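Dihydrodipicolinate synthase (Bacteroides thetaiotaomicron, PDB 4XKY) probably condenses pyruvate with an aldehyde, or cleaves such an adduct, through a Schiff base, as a tetrameric aldolase of the DapA family. Local coordinates at residues 211-216 and 260-265; 266-271 and 290-295. One frame throughout, in Å; residues are numbered along the deposited sequence.

Contact 1: residues 211-216 and 260-265; sequences GANMFP and KGLKCA
Met214 reaches from the turn after strand 206-207 to the flank of helix 257-268 and packs with Leu262 at the heart of this buried, mainly apolar contact. Its CG stands beside the backbone N (chi1 -61°), the chain runs on extended to SD, and a bend at chi3 (-75°) folds CE back toward Leu262. The thioether thereby meets two residues about one helical turn apart: Met214 SD rests on Ala265 CB at 3.5 Å, while Met214 CE lies 3.7 Å from Leu262 CD1. Met214 CG comes equally near that methyl, so Leu262 CD1 sits in the crook of the bent chain. Leu262 projects obliquely across the methionine, its CG anti to the backbone N (chi1 -169°), which carries both methyls to the turn. Leu262 CD2 approaches Asn213 ND2 at 4.2 Å, the two side chains crossing at about a right angle. The amide's polar needs are met outside this pair, ND2 giving hydrogen bonds to Gly210 O and Pro11 O. Met214 CB, meanwhile, lies over one face of the Phe215 ring, toward its rim. An alanine at Met214 would remove CG, SD and CE and would probably leave Ala265 CB without its partner across the contact and Leu262 CD1 with little beyond the more distant Gly211 CA. The turn itself is tied by Gly211 O, which accepts from both Met214 N and Phe215 N. Leu262 also approaches Thr48, a predicted pyruvate-binding residue. The contact joins the loop before helix 216-227, whose N-cap is Phe215, to helix 257-268, with Asn213 touching Leu30 of helix 24-36.

Contact 2: residues 266-271 and 290-295; sequences LSLLGI and KIWKAL
Van der Waals packing of the end of helix 257-268 on helix 285-298 makes the contact, with Leu268 at its centre. The leucine points at the opposite helix, its CG beside the backbone N (chi1 -76°), and its CD1 comes down on the backbone: Leu268 CD1 is 3.6 Å from Trp292 N. The same methyl, Leu268 CD1, meets Trp292 CB at 3.8 Å and Ile291 CG2 at 4.0 Å, so it sits against two successive residues. Nearer the leucine's root, Leu268 CB is 3.9 Å from Leu295 CD1. Leu295 lies one turn beyond Ile291, and Leu295 CD1 also approaches Leu269 CG at 4.3 Å, a looser touch at the margin.

The aromatic contribution comes from Trp292. Its CG is anti to the backbone N (chi1 176°), which brings the six-membered part of the indole alongside Leu268; Trp292 CE3 lies 4.1 Å from Leu268 CD2, and the methyl approaches the ring obliquely. The tryptophan is largely exposed, whereas Ile291 and Leu295 are buried.

Hydrogen bonding serves the individual segments. Ala294 N and Leu295 N bond back to Lys290 O and Ile291 O along their helix. At the end of the other helix, Ile271 N reaches Leu266 O, Gly270 N reaches Ser267 O, and Gly270 has positive phi (78°), a conformation that favours glycine. These two bonds and the left-handed glycine define a Schellman motif. A helix closed in this way packs here, through Leu268, its last residue, and Leu269 just beyond it, on its neighbour in the C-terminal helical region of a DapA-family TIM-barrel protein.

How the contacts relate
The centres of contacts 1 and 2 lie about 8 Å apart, and helix 257-268 serves both. Both segments of contact 1 precede those of contact 2 in the sequence. One flank of the shared helix takes the loop between strand 206-207 and helix 216-227, while Gly261, Cys264, Ala265 and the end of the helix face helix 285-298. The two contacts are in direct touch: Phe215 CZ lies 3.8 Å from Leu295 CD2, and Cys264 SG is 3.8 Å from Ile291 CB. Packing is therefore continuous from the loop that follows the eighth barrel strand, near the predicted pyruvate site, to the outer C-terminal helix, where contact 2 is partly exposed.

Contact 1: residues 211-216 and 260-265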
loop_
_atom_site.group_PDB
_atom_site.type_symbol
_atom_site.label_atom_id
_atom_site.label_comp_id
_atom_site.label_asym_id
_atom_site.label_seq_id
_atom_site.Cartn_x
_atom_site.Cartn_y
_atom_site.Cartn_z
ATOM N N GLY A 211 13.651 -8.158 -22.688
ATOM C CA GLY A 211 14.155 -7.526 -23.894
ATOM C C GLY A 211 14.959 -8.505 -24.737
ATOM O O GLY A 211 15.168 -8.283 -25.937
ATOM N N ALA A 212 15.408 -9.595 -24.119
ATOM C CA ALA A 212 16.186 -10.589 -24.867
ATOM C C ALA A 212 15.300 -11.339 -25.871
ATOM O O ALA A 212 15.816 -11.962 -26.797
ATOM C CB ALA A 212 16.912 -11.552 -23.935
ATOM N N ASN A 213 13.978 -11.299 -25.696
ATOM C CA ASN A 213 13.079 -11.787 -26.748
ATOM C C ASN A 213 13.402 -11.094 -28.099
ATOM O O ASN A 213 13.360 -11.723 -29.141
ATOM C CB ASN A 213 11.603 -11.562 -26.391
ATOM C CG ASN A 213 11.049 -12.579 -25.355
ATOM O OD1 ASN A 213 10.587 -13.647 -25.715
ATOM N ND2 ASN A 213 11.031 -12.203 -24.093
ATOM N N MET A 214 13.698 -9.794 -28.072
ATOM C CA MET A 214 13.887 -9.008 -29.298
ATOM C C MET A 214 15.340 -9.083 -29.769
ATOM O O MET A 214 15.584 -9.318 -30.947
ATOM C CB MET A 214 13.557 -7.517 -29.099
ATOM C CG MET A 214 12.127 -7.166 -28.681
ATOM S SD MET A 214 11.919 -5.385 -28.417
ATOM C CE MET A 214 12.722 -5.108 -26.844
ATOM N N PHE A 215 16.279 -8.880 -28.834
ATOM C CA PHE A 215 17.709 -8.677 -29.140
ATOM C C PHE A 215 18.563 -9.525 -28.214
ATOM O O PHE A 215 19.217 -8.997 -27.331
ATOM C CB PHE A 215 18.105 -7.191 -28.964
ATOM C CG PHE A 215 17.219 -6.239 -29.724
ATOM C CD1 PHE A 215 17.144 -6.308 -31.106
ATOM C CD2 PHE A 215 16.467 -5.283 -29.056
ATOM C CE1 PHE A 215 16.322 -5.453 -31.810
ATOM C CE2 PHE A 215 15.634 -4.440 -29.742
ATOM C CZ PHE A 215 15.566 -4.519 -31.126
ATOM N N PRO A 216 18.545 -10.853 -28.397
ATOM C CA PRO A 216 19.279 -11.722 -27.465
ATOM C C PRO A 216 20.772 -11.402 -27.429
ATOM O O PRO A 216 21.384 -11.413 -26.363
ATOM C CB PRO A 216 19.052 -13.131 -28.026
ATOM C CG PRO A 216 18.438 -12.937 -29.378
ATOM C CD PRO A 216 17.735 -11.624 -29.347
ATOM N N LYS A 260 2.785 -4.875 -24.206
ATOM C CA LYS A 260 2.278 -4.454 -25.487
ATOM C C LYS A 260 3.389 -4.007 -26.423
ATOM O O LYS A 260 3.344 -4.282 -27.602
ATOM C CB LYS A 260 1.248 -3.348 -25.307
ATOM C CG LYS A 260 -0.045 -3.886 -24.757
ATOM C CD LYS A 260 -0.821 -2.889 -23.925
ATOM C CE LYS A 260 -1.910 -2.193 -24.665
ATOM N NZ LYS A 260 -3.043 -2.018 -23.715
ATOM N N GLY A 261 4.350 -3.272 -25.882
ATOM C CA GLY A 261 5.465 -2.787 -26.653
ATOM C C GLY A 261 6.373 -3.897 -27.111
ATOM O O GLY A 261 6.735 -3.962 -28.296
ATOM N N LEU A 262 6.761 -4.758 -26.178
ATOM C CA LEU A 262 7.560 -5.933 -26.511
ATOM C C LEU A 262 6.918 -6.759 -27.609
ATOM O O LEU A 262 7.530 -7.070 -28.604
ATOM C CB LEU A 262 7.704 -6.819 -25.285
ATOM C CG LEU A 262 8.698 -7.956 -25.350
ATOM C CD1 LEU A 262 10.083 -7.395 -25.581
ATOM C CD2 LEU A 262 8.669 -8.734 -24.041
ATOM N N LYS A 263 5.653 -7.102 -27.433
ATOM C CA LYS A 263 4.972 -7.915 -28.433
ATOM C C LYS A 263 4.801 -7.172 -29.783
ATOM O O LYS A 263 4.955 -7.768 -30.844
ATOM C CB LYS A 263 3.643 -8.439 -27.887
ATOM C CG LYS A 263 3.775 -9.681 -27.015
ATOM C CD LYS A 263 2.429 -10.385 -26.922
ATOM C CE LYS A 263 2.562 -11.798 -26.405
ATOM N NZ LYS A 263 1.258 -12.528 -26.335
ATOM N N CYS A 264 4.489 -5.880 -29.737
ATOM C CA CYS A 264 4.422 -5.081 -30.953
ATOM C C CYS A 264 5.783 -5.138 -31.693
ATOM O O CYS A 264 5.859 -5.438 -32.907
ATOM C CB CYS A 264 4.055 -3.650 -30.600
ATOM S SG CYS A 264 3.788 -2.631 -32.043
ATOM N N ALA A 265 6.856 -4.899 -30.940
ATOM C CA ALA A 265 8.196 -4.927 -31.518
ATOM C C ALA A 265 8.519 -6.287 -32.123
ATOM O O ALA A 265 9.070 -6.319 -33.219
ATOM C CB ALA A 265 9.253 -4.563 -30.499
#

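Contact 2: residues 266-271 and 290-295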
loop_
_atom_site.group_PDB
_atom_site.type_symbol
_atom_site.label_atom_id
_atom_site.label_comp_id
_atom_site.label_asym_id
_atom_site.label_seq_id
_atom_site.Cartn_x
_atom_site.Cartn_y
_atom_site.Cartn_z
ATOM N N LEU A 266 8.183 -7.372 -31.415
ATOM C CA LEU A 266 8.398 -8.740 -31.912
ATOM C C LEU A 266 7.714 -8.978 -33.268
ATOM O O LEU A 266 8.291 -9.618 -34.158
ATOM C CB LEU A 266 7.981 -9.811 -30.886
ATOM C CG LEU A 266 8.874 -9.900 -29.635
ATOM C CD1 LEU A 266 8.284 -10.840 -28.600
ATOM C CD2 LEU A 266 10.315 -10.315 -29.899
ATOM N N SER A 267 6.515 -8.429 -33.418
ATOM C CA SER A 267 5.766 -8.520 -34.660
ATOM C C SER A 267 6.416 -7.710 -35.796
ATOM O O SER A 267 6.573 -8.206 -36.914
ATOM C CB SER A 267 4.318 -8.076 -34.445
ATOM O OG SER A 267 3.732 -7.798 -35.689
ATOM N N LEU A 268 6.817 -6.480 -35.481
ATOM C CA LEU A 268 7.478 -5.610 -36.440
ATOM C C LEU A 268 8.813 -6.195 -36.862
ATOM O O LEU A 268 9.226 -6.059 -37.999
ATOM C CB LEU A 268 7.676 -4.223 -35.842
ATOM C CG LEU A 268 6.413 -3.364 -35.803
ATOM C CD1 LEU A 268 6.634 -2.211 -34.858
ATOM C CD2 LEU A 268 6.060 -2.866 -37.202
ATOM N N LEU A 269 9.459 -6.901 -35.948
ATOM C CA LEU A 269 10.684 -7.623 -36.279
ATOM C C LEU A 269 10.501 -8.931 -37.076
ATOM O O LEU A 269 11.494 -9.551 -37.409
ATOM C CB LEU A 269 11.471 -7.881 -34.997
ATOM C CG LEU A 269 12.029 -6.627 -34.329
ATOM C CD1 LEU A 269 12.429 -6.976 -32.915
ATOM C CD2 LEU A 269 13.230 -6.071 -35.068
ATOM N N GLY A 270 9.274 -9.340 -37.410
ATOM C CA GLY A 270 9.051 -10.594 -38.157
ATOM C C GLY A 270 9.139 -11.874 -37.324
ATOM O O GLY A 270 9.159 -12.965 -37.862
ATOM N N ILE A 271 9.182 -11.765 -36.002
ATOM C CA ILE A 271 9.408 -12.954 -35.149
ATOM C C ILE A 271 8.107 -13.678 -34.791
ATOM O O ILE A 271 7.961 -14.863 -35.080
ATOM C CB ILE A 271 10.213 -12.590 -33.892
ATOM C CG1 ILE A 271 11.625 -12.152 -34.301
ATOM C CG2 ILE A 271 10.302 -13.778 -32.926
ATOM C CD1 ILE A 271 12.233 -11.088 -33.401
ATOM N N LYS A 290 4.445 4.234 -33.466
ATOM C CA LYS A 290 5.435 4.761 -32.541
ATOM C C LYS A 290 6.472 3.738 -32.173
ATOM O O LYS A 290 7.630 4.076 -31.968
ATOM C CB LYS A 290 4.790 5.218 -31.247
ATOM C CG LYS A 290 3.976 6.483 -31.384
ATOM C CD LYS A 290 3.617 7.008 -30.010
ATOM C CE LYS A 290 2.359 7.834 -30.061
ATOM N NZ LYS A 290 2.602 9.174 -30.660
ATOM N N ILE A 291 6.055 2.489 -32.011
ATOM C CA ILE A 291 7.000 1.466 -31.659
ATOM C C ILE A 291 7.949 1.276 -32.850
ATOM O O ILE A 291 9.125 1.160 -32.652
ATOM C CB ILE A 291 6.312 0.134 -31.254
ATOM C CG1 ILE A 291 5.548 0.307 -29.937
ATOM C CG2 ILE A 291 7.339 -0.981 -31.134
ATOM C CD1 ILE A 291 6.392 0.293 -28.689
ATOM N N TRP A 292 7.441 1.253 -34.080
ATOM C CA TRP A 292 8.306 1.106 -35.266
ATOM C C TRP A 292 9.371 2.232 -35.329
ATOM O O TRP A 292 10.564 1.965 -35.513
ATOM C CB TRP A 292 7.452 1.044 -36.545
ATOM C CG TRP A 292 8.226 0.991 -37.844
ATOM C CD1 TRP A 292 8.128 1.871 -38.875
ATOM C CD2 TRP A 292 9.177 -0.009 -38.258
ATOM N NE1 TRP A 292 8.969 1.502 -39.898
ATOM C CE2 TRP A 292 9.634 0.357 -39.542
ATOM C CE3 TRP A 292 9.711 -1.153 -37.651
ATOM C CZ2 TRP A 292 10.598 -0.397 -40.255
ATOM C CZ3 TRP A 292 10.675 -1.909 -38.357
ATOM C CH2 TRP A 292 11.098 -1.521 -39.648
ATOM N N LYS A 293 8.931 3.475 -35.141
ATOM C CA LYS A 293 9.839 4.637 -35.067
ATOM C C LYS A 293 10.912 4.447 -34.011
ATOM O O LYS A 293 12.102 4.712 -34.230
ATOM C CB LYS A 293 9.036 5.906 -34.743
ATOM C CG LYS A 293 9.857 7.166 -34.485
ATOM C CD LYS A 293 10.661 7.555 -35.717
ATOM C CE LYS A 293 11.323 8.918 -35.582
ATOM N NZ LYS A 293 11.330 9.577 -36.915
ATOM N N ALA A 294 10.486 4.015 -32.836
ATOM C CA ALA A 294 11.432 3.707 -31.776
ATOM C C ALA A 294 12.457 2.646 -32.214
ATOM O O ALA A 294 13.655 2.778 -31.918
ATOM C CB ALA A 294 10.697 3.236 -30.533
ATOM N N LEU A 295 11.984 1.593 -32.888
ATOM C CA LEU A 295 12.873 0.519 -33.317
ATOM C C LEU A 295 13.866 1.027 -34.341
ATOM O O LEU A 295 15.035 0.704 -34.255
ATOM C CB LEU A 295 12.120 -0.670 -33.914
ATOM C CG LEU A 295 11.475 -1.671 -32.958
ATOM C CD1 LEU A 295 10.609 -2.622 -33.776
ATOM C CD2 LEU A 295 12.525 -2.461 -32.179
#